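Local structure of beta-galactoside alpha-2,6-sialyltransferase (Photobacterium sp., 2Z4T) at residues K197-T202 with D228-G233; A203-N208 with S277-W282. The protein transfers sialic acid from a CMP-linked donor to the galactose of acceptors such as lactose, forming an alpha-2,6 linkage. One frame throughout, in Å; residues are numbered along the deposited sequence.

In the GT-B fold of this enzyme, residues 197-202, helix 205-216 and residues 228-233 belong to one beta-alpha-beta unit. Contact 1 pairs its two strands; contact 2 joins the start of its helix to 277-282, at the end of helix 276-279, so the segments of the two contacts alternate along the chain. Their centres lie about 9 Å apart, and they touch: L229 CD2 packs 3.4 Å from W282 CD1 and as near to S205 CB, while S200 OG and N208 ND2, 3.1 Å apart, probably form a hydrogen bond. D232 of contact 1 and H204 of contact 2 meet at GAL O4 and contribute to the galactose pocket, with H123 also bonding the sugar.

Contact 1 of 2, residues K197-T202 with D228-G233; sequences KLSSNT and DLYDDG. With GAL (beta-D-galactopyranose), chain B.
L198 O accepts the backbone N-H of D228 at 2.8 Å, opening a run of hydrogen bonds between two parallel strands of one Rossmann-like sheet of the GT-B fold. S199 comes next, on the same face as D228 and Y230. Its OG, anti to the backbone N (chi1 -173°), lies 3.7 Å from Y230 CD1, at the edge of the ring and near its plane. A small hydroxyl fits there, bonding Q131 and donating to a water that in turn reaches D228 OD2; OD1 of D228 is taken by N226. S200 uses its N-H on D228 O and its carbonyl on the N-H of Y230, and its OG donates forward to N201 O at 2.6 Å.

N201 ND2 donates to D232 OD2 at 2.8 Å. The acceptor is in the amide plane, but the amide arrives from above the carboxylate, whose plane is turned 73° from its own. An asparagine suits this place because both ends of its amide are used: ND2 also bonds D122, and OD1 accepts the H204 N-H, which fixes the flip. Both carboxylate oxygens of D232 also meet the galactose: OD1 accepts from GAL O6 at 2.6 Å and OD2 from GAL O4 at 2.5 Å. Past the strand, T202 gives its N-H to Y230 O, and its OG1 lies 2.6 Å from a water that is also near L229 O and D231 OD1.

Strand 222-230 is paired on its other side with 288-292, and strand 194-201 with 103-122. Helix 126-141 packs over the N201 and Y230 face, helix 205-216 over that of S200 and L229.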
loop_
_atom_site.group_PDB
_atom_site.type_symbol
_atom_site.label_atom_id
_atom_site.label_comp_id
_atom_site.label_asym_id
_atom_site.label_seq_id
_atom_site.Cartn_x
_atom_site.Cartn_y
_atom_site.Cartn_z
ATOM N N LYS A 197 -3.195 12.511 6.757
ATOM C CA LYS A 197 -3.725 11.572 5.762
ATOM C C LYS A 197 -3.870 10.179 6.384
ATOM O O LYS A 197 -3.024 9.754 7.180
ATOM C CB LYS A 197 -2.804 11.497 4.571
ATOM C CG LYS A 197 -2.968 12.634 3.607
ATOM C CD LYS A 197 -1.745 12.699 2.713
ATOM C CE LYS A 197 -2.103 12.950 1.242
ATOM N NZ LYS A 197 -2.226 11.681 0.455
ATOM N N LEU A 198 -4.944 9.483 6.037
ATOM C CA LEU A 198 -5.168 8.143 6.549
ATOM C C LEU A 198 -5.364 7.189 5.392
ATOM O O LEU A 198 -5.954 7.553 4.355
ATOM C CB LEU A 198 -6.382 8.081 7.485
ATOM C CG LEU A 198 -6.396 8.942 8.755
ATOM C CD1 LEU A 198 -7.746 8.838 9.434
ATOM C CD2 LEU A 198 -5.269 8.583 9.742
ATOM N N SER A 199 -4.867 5.967 5.571
ATOM C CA SER A 199 -4.968 4.957 4.551
ATOM C C SER A 199 -5.251 3.592 5.166
ATOM O O SER A 199 -4.586 3.173 6.119
ATOM C CB SER A 199 -3.685 4.897 3.709
ATOM O OG SER A 199 -3.856 4.015 2.603
ATOM N N SER A 200 -6.222 2.888 4.597
ATOM C CA SER A 200 -6.571 1.578 5.096
ATOM C C SER A 200 -7.025 0.614 4.025
ATOM O O SER A 200 -7.575 1.022 2.989
ATOM C CB SER A 200 -7.674 1.669 6.149
ATOM O OG SER A 200 -8.111 0.367 6.518
ATOM N N ASN A 201 -6.752 -0.665 4.299
ATOM C CA ASN A 201 -7.551 -1.793 3.822
ATOM C C ASN A 201 -9.049 -1.409 3.853
ATOM O O ASN A 201 -9.557 -0.962 4.883
ATOM C CB ASN A 201 -7.252 -2.999 4.735
ATOM C CG ASN A 201 -7.998 -4.260 4.339
ATOM O OD1 ASN A 201 -9.237 -4.298 4.346
ATOM N ND2 ASN A 201 -7.241 -5.325 4.043
ATOM N N THR A 202 -9.731 -1.554 2.720
ATOM C CA THR A 202 -11.119 -1.122 2.590
ATOM C C THR A 202 -12.073 -1.916 3.481
ATOM O O THR A 202 -12.755 -1.322 4.347
ATOM C CB THR A 202 -11.579 -1.141 1.103
ATOM O OG1 THR A 202 -10.703 -0.303 0.330
ATOM C CG2 THR A 202 -13.019 -0.637 0.948
ATOM N N ASP A 228 -7.549 7.336 2.101
ATOM C CA ASP A 228 -7.395 6.395 0.989
ATOM C C ASP A 228 -7.881 5.023 1.402
ATOM O O ASP A 228 -7.516 4.521 2.470
ATOM C CB ASP A 228 -5.929 6.278 0.589
ATOM C CG ASP A 228 -5.477 7.392 -0.328
ATOM O OD1 ASP A 228 -6.327 7.943 -1.070
ATOM O OD2 ASP A 228 -4.246 7.701 -0.314
ATOM N N LEU A 229 -8.684 4.408 0.550
ATOM C CA LEU A 229 -9.135 3.045 0.781
ATOM C C LEU A 229 -8.673 2.116 -0.355
ATOM O O LEU A 229 -9.003 2.336 -1.535
ATOM C CB LEU A 229 -10.653 3.027 0.980
ATOM C CG LEU A 229 -10.925 4.006 2.135
ATOM C CD1 LEU A 229 -12.024 5.023 1.833
ATOM C CD2 LEU A 229 -11.060 3.329 3.512
ATOM N N TYR A 230 -7.881 1.111 0.007
ATOM C CA TYR A 230 -7.348 0.158 -0.947
ATOM C C TYR A 230 -7.936 -1.180 -0.578
ATOM O O TYR A 230 -7.888 -1.559 0.598
ATOM C CB TYR A 230 -5.811 0.096 -0.875
ATOM C CG TYR A 230 -5.101 1.317 -1.410
ATOM C CD1 TYR A 230 -4.543 2.265 -0.548
ATOM C CD2 TYR A 230 -4.990 1.535 -2.784
ATOM C CE1 TYR A 230 -3.895 3.427 -1.038
ATOM C CE2 TYR A 230 -4.328 2.677 -3.298
ATOM C CZ TYR A 230 -3.792 3.613 -2.413
ATOM O OH TYR A 230 -3.146 4.718 -2.922
ATOM N N ASP A 231 -8.498 -1.879 -1.570
ATOM C CA ASP A 231 -9.142 -3.186 -1.374
ATOM C C ASP A 231 -8.194 -4.250 -0.837
ATOM O O ASP A 231 -7.080 -4.399 -1.323
ATOM C CB ASP A 231 -9.720 -3.722 -2.688
ATOM C CG ASP A 231 -10.923 -2.943 -3.167
ATOM O OD1 ASP A 231 -11.595 -2.338 -2.309
ATOM O OD2 ASP A 231 -11.184 -2.929 -4.398
ATOM N N ASP A 232 -8.675 -5.003 0.148
ATOM C CA ASP A 232 -8.021 -6.213 0.607
ATOM C C ASP A 232 -7.721 -7.092 -0.601
ATOM O O ASP A 232 -6.622 -7.631 -0.726
ATOM C CB ASP A 232 -8.949 -6.930 1.584
ATOM C CG ASP A 232 -8.282 -8.091 2.275
ATOM O OD1 ASP A 232 -7.977 -9.115 1.603
ATOM O OD2 ASP A 232 -8.085 -7.969 3.507
ATOM N N GLY A 233 -8.701 -7.197 -1.491
ATOM C CA GLY A 233 -8.575 -7.886 -2.756
ATOM C C GLY A 233 -9.957 -8.384 -3.157
ATOM O O GLY A 233 -10.919 -7.617 -3.207
HETATM C C1 GAL B . -7.790 -12.562 7.117
HETATM C C2 GAL B . -9.086 -11.788 7.345
HETATM C C3 GAL B . -9.832 -11.655 6.020
HETATM C C4 GAL B . -8.906 -11.099 4.930
HETATM C C5 GAL B . -7.589 -11.874 4.853
HETATM C C6 GAL B . -6.560 -11.217 3.929
HETATM O O2 GAL B . -9.865 -12.445 8.333
HETATM O O3 GAL B . -10.965 -10.812 6.176
HETATM O O4 GAL B . -8.665 -9.736 5.205
HETATM O O5 GAL B . -7.008 -11.920 6.133
HETATM O O6 GAL B . -6.947 -11.252 2.571
HETATM O O HOH W 1 -4.628 9.332 2.567
HETATM O O HOH W 2 -2.191 5.652 1.057
HETATM O O HOH W 3 -11.361 0.509 -2.090
#

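Contact 2 of 2, residues A203-N208 with S277-W282; sequences AHSFDN and SSVYNW. With GAL (beta-D-galactopyranose), chain B.
S205 OG is gripped twice: the indole N-H of W282 reaches it from NE1 at 2.8 Å, and the hydroxyl bonds T202 O. It stands in the first turn of helix 205-216, the helix of a beta-alpha-beta unit, with H204 at the N-cap position. Across from it, S278 and V279 are at the C-terminal end of helix 276-279, and W282 follows just after. The indole bond is nearly straight (166°), and the hydroxyl lies close to the ring plane, so W282 meets the helix with its edge. Farther along that edge, CZ2 comes 3.9 Å from F206 CA. A serine is apt here, small enough to admit the indole and able to accept its N-H in a buried place. The rest of the tryptophan is hydrophobic, and it packs on I227 and L229 of the neighbouring strand and on L209, V210 and L213 further down the helix.

Beside this bond, the branched carbon of V279 fills in: CB sits 3.7 Å from S205 OG, and CG1 lies 3.9 Å from A203 O. The other methyl, CG2, rests over one face of the Y280 ring, toward its rim. F206 sends its CG anti to the backbone N (chi1 160°), and its ring CD1 meets S278 CB at 3.8 Å. Y259 and L260 of helix 249-265 also touch this phenylalanine, while S278 OG bonds N273 O, so its polar end is satisfied near the aromatic ring.

The CB of H204 is directed away from 277-282, and its imidazole meets the galactose. ND1 is hydrogen-bonded to H175 NE2. On the sugar side, H204 NE2 donates to GAL O4 at 3.1 Å and is also hydrogen-bonded to GAL O3, which lies in the imidazole plane 3.2 Å from NE2.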
loop_
_atom_site.group_PDB
_atom_site.type_symbol
_atom_site.label_atom_id
_atom_site.label_comp_id
_atom_site.label_asym_id
_atom_site.label_seq_id
_atom_site.Cartn_x
_atom_site.Cartn_y
_atom_site.Cartn_z
ATOM N N ALA A 203 -12.114 -3.243 3.288
ATOM C CA ALA A 203 -13.014 -4.134 4.057
ATOM C C ALA A 203 -12.870 -3.953 5.557
ATOM O O ALA A 203 -13.852 -4.112 6.291
ATOM C CB ALA A 203 -12.795 -5.599 3.701
ATOM N N HIS A 204 -11.650 -3.618 5.989
ATOM C CA HIS A 204 -11.312 -3.456 7.409
ATOM C C HIS A 204 -11.167 -1.989 7.849
ATOM O O HIS A 204 -10.586 -1.732 8.909
ATOM C CB HIS A 204 -10.004 -4.202 7.718
ATOM C CG HIS A 204 -10.120 -5.685 7.592
ATOM N ND1 HIS A 204 -10.340 -6.506 8.677
ATOM C CD2 HIS A 204 -10.092 -6.493 6.505
ATOM C CE1 HIS A 204 -10.438 -7.757 8.261
ATOM N NE2 HIS A 204 -10.303 -7.775 6.949
ATOM N N SER A 205 -11.681 -1.049 7.038
ATOM C CA SER A 205 -11.511 0.393 7.306
ATOM C C SER A 205 -11.923 0.726 8.750
ATOM O O SER A 205 -11.448 1.725 9.316
ATOM C CB SER A 205 -11.960 1.361 6.187
ATOM O OG SER A 205 -13.128 0.945 5.503
ATOM N N PHE A 206 -12.912 0.029 9.313
ATOM C CA PHE A 206 -13.969 0.691 10.005
ATOM C C PHE A 206 -13.142 0.522 11.322
ATOM O O PHE A 206 -12.833 1.495 12.008
ATOM C CB PHE A 206 -15.278 -0.098 10.144
ATOM C CG PHE A 206 -16.182 0.420 11.272
ATOM C CD1 PHE A 206 -17.268 1.241 10.993
ATOM C CD2 PHE A 206 -15.911 0.108 12.615
ATOM C CE1 PHE A 206 -18.081 1.743 12.024
ATOM C CE2 PHE A 206 -16.713 0.596 13.662
ATOM C CZ PHE A 206 -17.800 1.420 13.369
ATOM N N ASP A 207 -12.711 -0.724 11.606
ATOM C CA ASP A 207 -11.856 -1.061 12.762
ATOM C C ASP A 207 -10.440 -0.484 12.722
ATOM O O ASP A 207 -9.800 -0.351 13.767
ATOM C CB ASP A 207 -11.715 -2.570 12.926
ATOM C CG ASP A 207 -12.931 -3.223 13.587
ATOM O OD1 ASP A 207 -13.712 -2.547 14.275
ATOM O OD2 ASP A 207 -13.105 -4.443 13.409
ATOM N N ASN A 208 -9.933 -0.160 11.536
ATOM C CA ASN A 208 -8.648 0.529 11.460
ATOM C C ASN A 208 -8.754 2.038 11.695
ATOM O O ASN A 208 -7.849 2.641 12.275
ATOM C CB ASN A 208 -7.953 0.258 10.130
ATOM C CG ASN A 208 -7.445 -1.165 10.020
ATOM O OD1 ASN A 208 -7.187 -1.835 11.033
ATOM N ND2 ASN A 208 -7.289 -1.643 8.781
ATOM N N SER A 277 -22.329 -1.474 4.499
ATOM C CA SER A 277 -22.969 -0.164 4.559
ATOM C C SER A 277 -22.178 0.878 5.364
ATOM O O SER A 277 -22.417 2.075 5.226
ATOM C CB SER A 277 -24.407 -0.289 5.080
ATOM O OG SER A 277 -24.436 -0.667 6.444
ATOM N N SER A 278 -21.259 0.431 6.212
ATOM C CA SER A 278 -20.355 1.360 6.879
ATOM C C SER A 278 -19.130 1.685 6.023
ATOM O O SER A 278 -18.722 2.832 5.953
ATOM C CB SER A 278 -19.916 0.838 8.251
ATOM O OG SER A 278 -20.947 1.020 9.231
ATOM N N VAL A 279 -18.546 0.695 5.360
ATOM C CA VAL A 279 -17.264 0.953 4.716
ATOM C C VAL A 279 -17.316 1.893 3.509
ATOM O O VAL A 279 -16.280 2.474 3.133
ATOM C CB VAL A 279 -16.432 -0.333 4.431
ATOM C CG1 VAL A 279 -16.234 -1.103 5.728
ATOM C CG2 VAL A 279 -17.053 -1.196 3.382
ATOM N N TYR A 280 -18.508 2.059 2.932
ATOM C CA TYR A 280 -18.685 2.924 1.772
ATOM C C TYR A 280 -19.307 4.283 2.096
ATOM O O TYR A 280 -20.061 4.827 1.306
ATOM C CB TYR A 280 -19.414 2.189 0.635
ATOM C CG TYR A 280 -18.614 0.989 0.160
ATOM C CD1 TYR A 280 -17.393 1.167 -0.480
ATOM C CD2 TYR A 280 -19.057 -0.327 0.405
ATOM C CE1 TYR A 280 -16.623 0.075 -0.906
ATOM C CE2 TYR A 280 -18.315 -1.419 -0.011
ATOM C CZ TYR A 280 -17.086 -1.208 -0.665
ATOM O OH TYR A 280 -16.313 -2.270 -1.064
ATOM N N ASN A 281 -18.962 4.833 3.259
ATOM C CA ASN A 281 -19.406 6.172 3.640
ATOM C C ASN A 281 -18.279 7.140 3.972
ATOM O O ASN A 281 -18.557 8.311 4.278
ATOM C CB ASN A 281 -20.400 6.119 4.802
ATOM C CG ASN A 281 -21.811 5.927 4.337
ATOM O OD1 ASN A 281 -22.376 4.843 4.454
ATOM N ND2 ASN A 281 -22.390 6.972 3.787
ATOM N N TRP A 282 -17.020 6.687 3.893
ATOM C CA TRP A 282 -15.889 7.583 4.199
ATOM C C TRP A 282 -15.985 8.913 3.448
ATOM O O TRP A 282 -15.781 9.978 4.032
ATOM C CB TRP A 282 -14.513 6.913 3.986
ATOM C CG TRP A 282 -14.274 5.748 4.925
ATOM C CD1 TRP A 282 -14.073 4.435 4.579
ATOM C CD2 TRP A 282 -14.253 5.788 6.361
ATOM N NE1 TRP A 282 -13.925 3.666 5.706
ATOM C CE2 TRP A 282 -14.024 4.471 6.812
ATOM C CE3 TRP A 282 -14.381 6.810 7.304
ATOM C CZ2 TRP A 282 -13.932 4.151 8.174
ATOM C CZ3 TRP A 282 -14.303 6.488 8.658
ATOM C CH2 TRP A 282 -14.075 5.174 9.078
HETATM C C1 GAL B . -7.790 -12.562 7.117
HETATM C C2 GAL B . -9.086 -11.788 7.345
HETATM C C3 GAL B . -9.832 -11.655 6.020
HETATM C C4 GAL B . -8.906 -11.099 4.930
HETATM C C5 GAL B . -7.589 -11.874 4.853
HETATM C C6 GAL B . -6.560 -11.217 3.929
HETATM O O2 GAL B . -9.865 -12.445 8.333
HETATM O O3 GAL B . -10.965 -10.812 6.176
HETATM O O4 GAL B . -8.665 -9.736 5.205
HETATM O O5 GAL B . -7.008 -11.920 6.133
HETATM O O6 GAL B . -6.947 -11.252 2.571
#